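Local coordinates for plasmin and fibronectin-binding protein A (Streptococcus pneumoniae, PDB 4MR0), which acts as a surface adhesin and invasin that binds human fibronectin, plasmin, plasminogen and serum albumin, here seen in its beta-helical part, at residues 271-276 with 306-311; 359-364 with 382-387; 512-517 with 553-558. All blocks are in the same frame, centred on the assembly; numbering follows the deposited sequence.

Contact 1: residues 271-276 with 306-311; sequences QIAGSK and QIEPLT. With MN (manganese (II) ion), chain G.
Gln271, Gln306 and Glu308 send their side chains from one face of a parallel strand pair to a shared manganese ion. Gln271 OE1 lies 2.3 Å and Gln306 OE1 2.2 Å from the metal, while the Glu308 carboxylate grips it with both oxygens, OE2 at 2.3 Å and OE1 more distantly at 2.6 Å. Gly314 O supplies a further ligand. The Gln271 and Gln306 side chains lie side by side, pointing the same way, with amide planes 36° apart; Gln306 CG stands anti to its backbone N (chi1 178°), whereas Gln271 CG lies beside its own. Tyr317 OH binds Gln271 NE2, which fixes the flip of that amide and leaves OE1 to the metal. Packing is tight next to the site: Ala273 CB sits 3.7 Å from both Glu308 CG and Leu310 CD1, and Leu310 CB rests near Gly274, whose positive phi turns the chain out of the strand. The face bearing Ile272 and Ile307 is looser between the segments, CD1 of the first lying 4.5 Å from CG1 of the second, and beyond Ser275 the chain departs to the partly exposed Lys276. Three backbone bonds hold the register, Glu308 N to Ile272 O (2.9 Å, 172° at the hydrogen) being almost straight. Strand 243-252 pairs with 271-273 on its other edge, and Val329 of strand 329-337 packs against Ile272 and Ile307.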
# COMPACT_ATOMS: atom_id res chain seq x y z
N GLN A 271 -5.58 -2.71 -7.79
CA GLN A 271 -5.65 -1.26 -8.01
C GLN A 271 -7.09 -0.87 -7.76
O GLN A 271 -8.01 -1.43 -8.35
CB GLN A 271 -5.26 -0.87 -9.44
CG GLN A 271 -3.79 -1.05 -9.76
CD GLN A 271 -3.47 -0.73 -11.21
OE1 GLN A 271 -3.40 0.44 -11.60
NE2 GLN A 271 -3.27 -1.77 -12.02
N ILE A 272 -7.28 0.08 -6.85
CA ILE A 272 -8.61 0.57 -6.49
C ILE A 272 -8.59 2.03 -6.88
O ILE A 272 -7.92 2.84 -6.23
CB ILE A 272 -8.83 0.42 -4.96
CG1 ILE A 272 -8.71 -1.05 -4.57
CG2 ILE A 272 -10.20 0.97 -4.57
CD1 ILE A 272 -8.63 -1.28 -3.06
N ALA A 273 -9.31 2.36 -7.94
CA ALA A 273 -9.34 3.72 -8.47
C ALA A 273 -10.75 4.26 -8.61
O ALA A 273 -11.60 3.63 -9.24
CB ALA A 273 -8.65 3.75 -9.84
N GLY A 274 -10.98 5.44 -8.04
CA GLY A 274 -12.30 6.04 -8.10
C GLY A 274 -13.38 5.10 -7.62
O GLY A 274 -14.51 5.13 -8.10
N SER A 275 -13.04 4.27 -6.64
CA SER A 275 -14.00 3.31 -6.10
C SER A 275 -14.34 3.57 -4.64
O SER A 275 -13.48 3.98 -3.86
CB SER A 275 -13.47 1.89 -6.28
OG SER A 275 -13.35 1.59 -7.66
N LYS A 276 -15.60 3.32 -4.28
CA LYS A 276 -16.06 3.57 -2.92
C LYS A 276 -16.52 2.31 -2.18
O LYS A 276 -17.12 1.40 -2.76
CB LYS A 276 -17.20 4.58 -2.98
CG LYS A 276 -17.77 5.00 -1.63
CD LYS A 276 -18.95 5.96 -1.81
CE LYS A 276 -19.54 6.35 -0.46
NZ LYS A 276 -20.73 7.24 -0.62
N GLN A 306 -2.69 -0.61 -4.58
CA GLN A 306 -2.66 0.82 -4.84
C GLN A 306 -4.07 1.36 -4.71
O GLN A 306 -5.03 0.78 -5.21
CB GLN A 306 -2.12 1.08 -6.26
CG GLN A 306 -2.07 2.55 -6.66
CD GLN A 306 -1.52 2.74 -8.06
OE1 GLN A 306 -1.82 1.97 -8.96
NE2 GLN A 306 -0.72 3.79 -8.24
N ILE A 307 -4.20 2.48 -4.00
CA ILE A 307 -5.47 3.14 -3.79
C ILE A 307 -5.24 4.51 -4.41
O ILE A 307 -4.43 5.30 -3.91
CB ILE A 307 -5.78 3.26 -2.29
CG1 ILE A 307 -5.79 1.87 -1.66
CG2 ILE A 307 -7.12 3.98 -2.08
CD1 ILE A 307 -5.79 1.88 -0.14
N GLU A 308 -5.95 4.81 -5.49
CA GLU A 308 -5.71 6.05 -6.19
C GLU A 308 -6.96 6.68 -6.78
O GLU A 308 -8.02 6.07 -6.80
CB GLU A 308 -4.75 5.74 -7.34
CG GLU A 308 -5.43 4.84 -8.39
CD GLU A 308 -4.46 4.14 -9.32
OE1 GLU A 308 -3.48 4.77 -9.76
OE2 GLU A 308 -4.70 2.95 -9.63
N PRO A 309 -6.84 7.93 -7.24
CA PRO A 309 -7.99 8.60 -7.85
C PRO A 309 -8.06 8.02 -9.26
O PRO A 309 -7.11 7.39 -9.72
CB PRO A 309 -7.61 10.08 -7.82
CG PRO A 309 -6.11 10.05 -7.86
CD PRO A 309 -5.77 8.90 -6.93
N LEU A 310 -9.18 8.22 -9.95
CA LEU A 310 -9.34 7.66 -11.28
C LEU A 310 -8.90 8.57 -12.43
O LEU A 310 -9.63 9.49 -12.82
CB LEU A 310 -10.81 7.23 -11.46
CG LEU A 310 -11.23 6.43 -12.70
CD1 LEU A 310 -10.42 5.15 -12.82
CD2 LEU A 310 -12.72 6.10 -12.59
N THR A 311 -7.71 8.32 -12.95
CA THR A 311 -7.15 9.08 -14.07
C THR A 311 -6.55 8.08 -15.05
O THR A 311 -6.27 6.94 -14.70
CB THR A 311 -6.01 10.04 -13.62
OG1 THR A 311 -4.87 9.29 -13.20
CG2 THR A 311 -6.49 10.93 -12.46
MN MN G . -2.82 2.55 -10.88

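Contact 2: residues 359-364 with 382-387; sequences QNPSNI and TGFTDV
Asn360 and Thr385 meet where two successive turns of a right-handed parallel beta-helix, the pectate lyase-like fold, lie one on the other; residues 361-383 form one of its PbH1 repeats. The Asn360 side chain crosses that of Thr385 at about a right angle. Its CB is close to two oxygens, Gly383 O at 3.1 Å and Thr385 OG1 at 3.4 Å. CG passes over the Gly383 carbonyl, OD1 remains near the same group, and ND2 reaches 3.3 Å from Gly383 C. The amide nitrogen hydrogen-bonds to Asp426 O of another turn, and its link to a water that also binds Thr385 OG1 is weak. Gly383 itself has a positive phi of 84°, a backbone shape suited to glycine. Beyond it, Pro361 lays its ring obliquely against Phe384, CB and CG both 3.8 Å from CE1, and Ile364 CG1 adds a more distant contact; Ile307 of strand 306-308 touches all three residues. Thr385 N to Pro361 O, Asn363 N to Thr385 O and Ile364 N to Asp386 O bind the backbones. Both segments turn a corner with positive phi at Asn363 and Asp386, whose side chains point the same way with amide and carboxylate planes only 5° apart. Asn363 ND2 is held by Asn328 OD1, while Asp386 OD2 lies 3.7 Å from Asn363 CA.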
# COMPACT_ATOMS: atom_id res chain seq x y z
N GLN A 359 -8.80 14.13 -7.01
CA GLN A 359 -9.38 14.28 -5.68
C GLN A 359 -8.74 13.21 -4.79
O GLN A 359 -8.71 12.03 -5.14
CB GLN A 359 -10.90 14.10 -5.75
CG GLN A 359 -11.64 14.42 -4.44
CD GLN A 359 -11.40 15.84 -3.94
OE1 GLN A 359 -11.62 16.82 -4.65
NE2 GLN A 359 -10.95 15.95 -2.69
N ASN A 360 -8.23 13.64 -3.64
CA ASN A 360 -7.56 12.74 -2.71
C ASN A 360 -8.40 11.59 -2.16
O ASN A 360 -9.52 11.80 -1.68
CB ASN A 360 -7.03 13.55 -1.50
CG ASN A 360 -5.82 14.40 -1.83
OD1 ASN A 360 -5.49 14.63 -3.00
ND2 ASN A 360 -5.14 14.89 -0.79
N PRO A 361 -7.90 10.34 -2.28
CA PRO A 361 -8.69 9.23 -1.74
C PRO A 361 -8.87 9.54 -0.24
O PRO A 361 -7.92 9.99 0.41
CB PRO A 361 -7.77 8.03 -1.97
CG PRO A 361 -7.15 8.36 -3.31
CD PRO A 361 -6.83 9.86 -3.17
N SER A 362 -10.06 9.30 0.30
CA SER A 362 -10.31 9.62 1.71
C SER A 362 -10.96 8.49 2.51
O SER A 362 -11.62 7.62 1.95
CB SER A 362 -11.17 10.89 1.81
OG SER A 362 -12.46 10.70 1.25
N ASN A 363 -10.77 8.55 3.83
CA ASN A 363 -11.28 7.55 4.77
C ASN A 363 -10.71 6.19 4.40
O ASN A 363 -11.44 5.24 4.07
CB ASN A 363 -12.82 7.51 4.79
CG ASN A 363 -13.36 6.66 5.94
OD1 ASN A 363 -12.65 6.36 6.90
ND2 ASN A 363 -14.63 6.26 5.84
N ILE A 364 -9.39 6.14 4.45
CA ILE A 364 -8.61 4.96 4.12
C ILE A 364 -8.16 4.34 5.44
O ILE A 364 -7.44 4.98 6.21
CB ILE A 364 -7.36 5.34 3.30
CG1 ILE A 364 -7.78 6.23 2.11
CG2 ILE A 364 -6.63 4.10 2.82
CD1 ILE A 364 -8.71 5.53 1.12
N THR A 382 0.98 9.61 -1.02
CA THR A 382 0.93 11.06 -1.14
C THR A 382 -0.47 11.34 -1.68
O THR A 382 -0.95 10.62 -2.54
CB THR A 382 1.99 11.64 -2.13
OG1 THR A 382 1.84 13.07 -2.20
CG2 THR A 382 1.80 11.06 -3.53
N GLY A 383 -1.13 12.37 -1.16
CA GLY A 383 -2.46 12.69 -1.64
C GLY A 383 -3.63 11.93 -1.02
O GLY A 383 -4.59 11.61 -1.72
N PHE A 384 -3.55 11.62 0.27
CA PHE A 384 -4.65 10.93 0.97
C PHE A 384 -5.20 11.90 2.02
O PHE A 384 -4.47 12.74 2.53
CB PHE A 384 -4.18 9.67 1.70
CG PHE A 384 -4.03 8.45 0.83
CD1 PHE A 384 -4.24 8.51 -0.54
CD2 PHE A 384 -3.66 7.23 1.40
CE1 PHE A 384 -4.07 7.37 -1.34
CE2 PHE A 384 -3.48 6.09 0.62
CZ PHE A 384 -3.69 6.16 -0.76
N THR A 385 -6.47 11.75 2.36
CA THR A 385 -7.08 12.59 3.39
C THR A 385 -7.89 11.68 4.31
O THR A 385 -8.67 10.85 3.85
CB THR A 385 -8.00 13.66 2.77
OG1 THR A 385 -7.26 14.42 1.80
CG2 THR A 385 -8.52 14.60 3.86
N ASP A 386 -7.69 11.84 5.62
CA ASP A 386 -8.38 11.03 6.62
C ASP A 386 -7.96 9.57 6.46
O ASP A 386 -8.68 8.74 5.91
CB ASP A 386 -9.90 11.17 6.48
CG ASP A 386 -10.66 10.35 7.53
OD1 ASP A 386 -10.04 9.93 8.54
OD2 ASP A 386 -11.88 10.15 7.36
N VAL A 387 -6.76 9.28 6.97
CA VAL A 387 -6.19 7.95 6.91
C VAL A 387 -5.98 7.41 8.31
O VAL A 387 -5.63 8.17 9.22
CB VAL A 387 -4.82 7.97 6.21
CG1 VAL A 387 -4.25 6.57 6.12
CG2 VAL A 387 -4.95 8.60 4.83
O HOH W 1 -5.27 16.21 2.23

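Contact 3: residues 512-517 with 553-558; sequences KGKITV and IVTENG
Three carbonyls, of Ile515, Val517 and Ile553, take the hydrogen bonds that join the segments. The Ile515 carbonyl takes Thr555 OG1 in its plane, on a lone pair, at 2.8 Å. Ile553 N likewise approaches Val517 O in the carbonyl plane, also on a lone pair, whereas Val517 N, 2.9 Å from Ile553 O, stands tilted 25° from that carbonyl's plane. The last two bonds make Val517 and Ile553 an antiparallel hydrogen-bonded pair, a single bridge between strands running at 149°. Strand 515-523 ends its row of parallel beta-helix strands, next to 490-500, and 553-556 belongs to the C-terminal hairpin with 559-564, which folds against that end. Val517 and Ile553 lie side by side, CG2 of Val517 3.9 Å from CD1 of Ile553; Phe532 of strand 530-535 touches both Ile515 and Ile553. Thr555 holds OG1 anti to its carbonyl carbon (chi1 -58°), bringing the hydroxyl to Ile515 in place of a backbone bond from Thr555 N. That N-H instead donates a hydrogen bond to a water, 2.9 Å from N. The same water binds Thr516 OG1 and accepts from Lys514 NZ at 2.8 Å, the lysine chain being bent at its last torsion.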
# COMPACT_ATOMS: atom_id res chain seq x y z
N LYS A 512 5.40 23.71 11.91
CA LYS A 512 4.79 24.94 12.39
C LYS A 512 3.42 24.70 13.00
O LYS A 512 2.93 23.57 13.05
CB LYS A 512 4.67 25.94 11.22
CG LYS A 512 6.02 26.31 10.61
CD LYS A 512 5.95 26.60 9.10
CE LYS A 512 5.47 28.01 8.79
NZ LYS A 512 5.60 28.30 7.32
N GLY A 513 2.79 25.77 13.48
CA GLY A 513 1.48 25.64 14.09
C GLY A 513 1.49 24.85 15.38
O GLY A 513 2.52 24.75 16.06
N LYS A 514 0.35 24.26 15.71
CA LYS A 514 0.21 23.49 16.94
C LYS A 514 0.96 22.16 16.97
O LYS A 514 0.75 21.28 16.13
CB LYS A 514 -1.27 23.25 17.24
CG LYS A 514 -1.51 22.62 18.61
CD LYS A 514 -2.97 22.68 19.01
CE LYS A 514 -3.14 22.21 20.44
NZ LYS A 514 -2.27 22.97 21.38
N ILE A 515 1.83 22.03 17.96
CA ILE A 515 2.63 20.83 18.14
C ILE A 515 2.47 20.33 19.58
O ILE A 515 2.53 21.11 20.53
CB ILE A 515 4.11 21.11 17.86
CG1 ILE A 515 4.27 21.55 16.40
CG2 ILE A 515 4.95 19.88 18.16
CD1 ILE A 515 5.69 21.87 15.99
N THR A 516 2.26 19.02 19.72
CA THR A 516 2.09 18.40 21.02
C THR A 516 2.84 17.08 21.06
O THR A 516 2.55 16.18 20.27
CB THR A 516 0.60 18.10 21.32
OG1 THR A 516 -0.18 19.28 21.09
CG2 THR A 516 0.43 17.67 22.77
N VAL A 517 3.81 16.99 21.95
CA VAL A 517 4.61 15.77 22.10
C VAL A 517 4.51 15.42 23.57
O VAL A 517 5.15 16.04 24.41
CB VAL A 517 6.07 16.03 21.70
CG1 VAL A 517 6.89 14.75 21.86
CG2 VAL A 517 6.13 16.50 20.26
N ILE A 553 6.53 18.57 24.76
CA ILE A 553 6.45 19.82 24.04
C ILE A 553 4.97 20.16 23.95
O ILE A 553 4.15 19.29 23.69
CB ILE A 553 6.99 19.70 22.60
CG1 ILE A 553 8.45 19.26 22.64
CG2 ILE A 553 6.83 21.04 21.88
CD1 ILE A 553 9.02 18.95 21.27
N VAL A 554 4.64 21.42 24.20
CA VAL A 554 3.26 21.85 24.13
C VAL A 554 3.27 23.20 23.45
O VAL A 554 4.30 23.88 23.41
CB VAL A 554 2.63 21.99 25.54
CG1 VAL A 554 2.80 20.70 26.31
CG2 VAL A 554 3.25 23.16 26.29
N THR A 555 2.13 23.58 22.89
CA THR A 555 2.00 24.86 22.22
C THR A 555 1.05 25.70 23.06
O THR A 555 -0.08 25.30 23.32
CB THR A 555 1.44 24.69 20.80
OG1 THR A 555 2.29 23.81 20.06
CG2 THR A 555 1.35 26.03 20.09
N GLU A 556 1.52 26.87 23.47
CA GLU A 556 0.73 27.77 24.30
C GLU A 556 0.65 29.15 23.65
O GLU A 556 1.66 29.84 23.52
CB GLU A 556 1.36 27.88 25.68
CG GLU A 556 0.66 28.82 26.64
CD GLU A 556 1.49 29.08 27.89
OE1 GLU A 556 2.62 29.60 27.75
OE2 GLU A 556 1.01 28.77 29.00
N ASN A 557 -0.55 29.53 23.23
CA ASN A 557 -0.77 30.82 22.59
C ASN A 557 0.15 30.95 21.36
O ASN A 557 0.76 31.99 21.13
CB ASN A 557 -0.48 31.97 23.58
CG ASN A 557 -1.09 33.29 23.14
OD1 ASN A 557 -0.90 34.32 23.79
ND2 ASN A 557 -1.83 33.27 22.03
N GLY A 558 0.25 29.86 20.60
CA GLY A 558 1.08 29.85 19.41
C GLY A 558 2.56 29.65 19.65
O GLY A 558 3.33 29.49 18.70
O HOH W 2 -0.13 21.77 22.81

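Contacts 1 and 2 lie within the beta-helix; contact 3 joins its C-terminal end to the hairpin that follows. Contacts 1 and 2 are neighbours, their centres 11 Å apart, and touch directly: Ile307 O comes 3.3 Å from Phe384 CE1, and Ile307 CD1 lies 3.8 Å from Ile364 CG2. Contact 1 carries a manganese site, with another manganese about 4 Å from the Gln306 side chain, whereas the Asn363 side chain of contact 2 is about 3 Å from a calcium ion. That calcium is about 11 Å from the side chain of Ile307. Contact 3 has its nearest atoms about 16 Å from contact 2 and about 26 Å from contact 1.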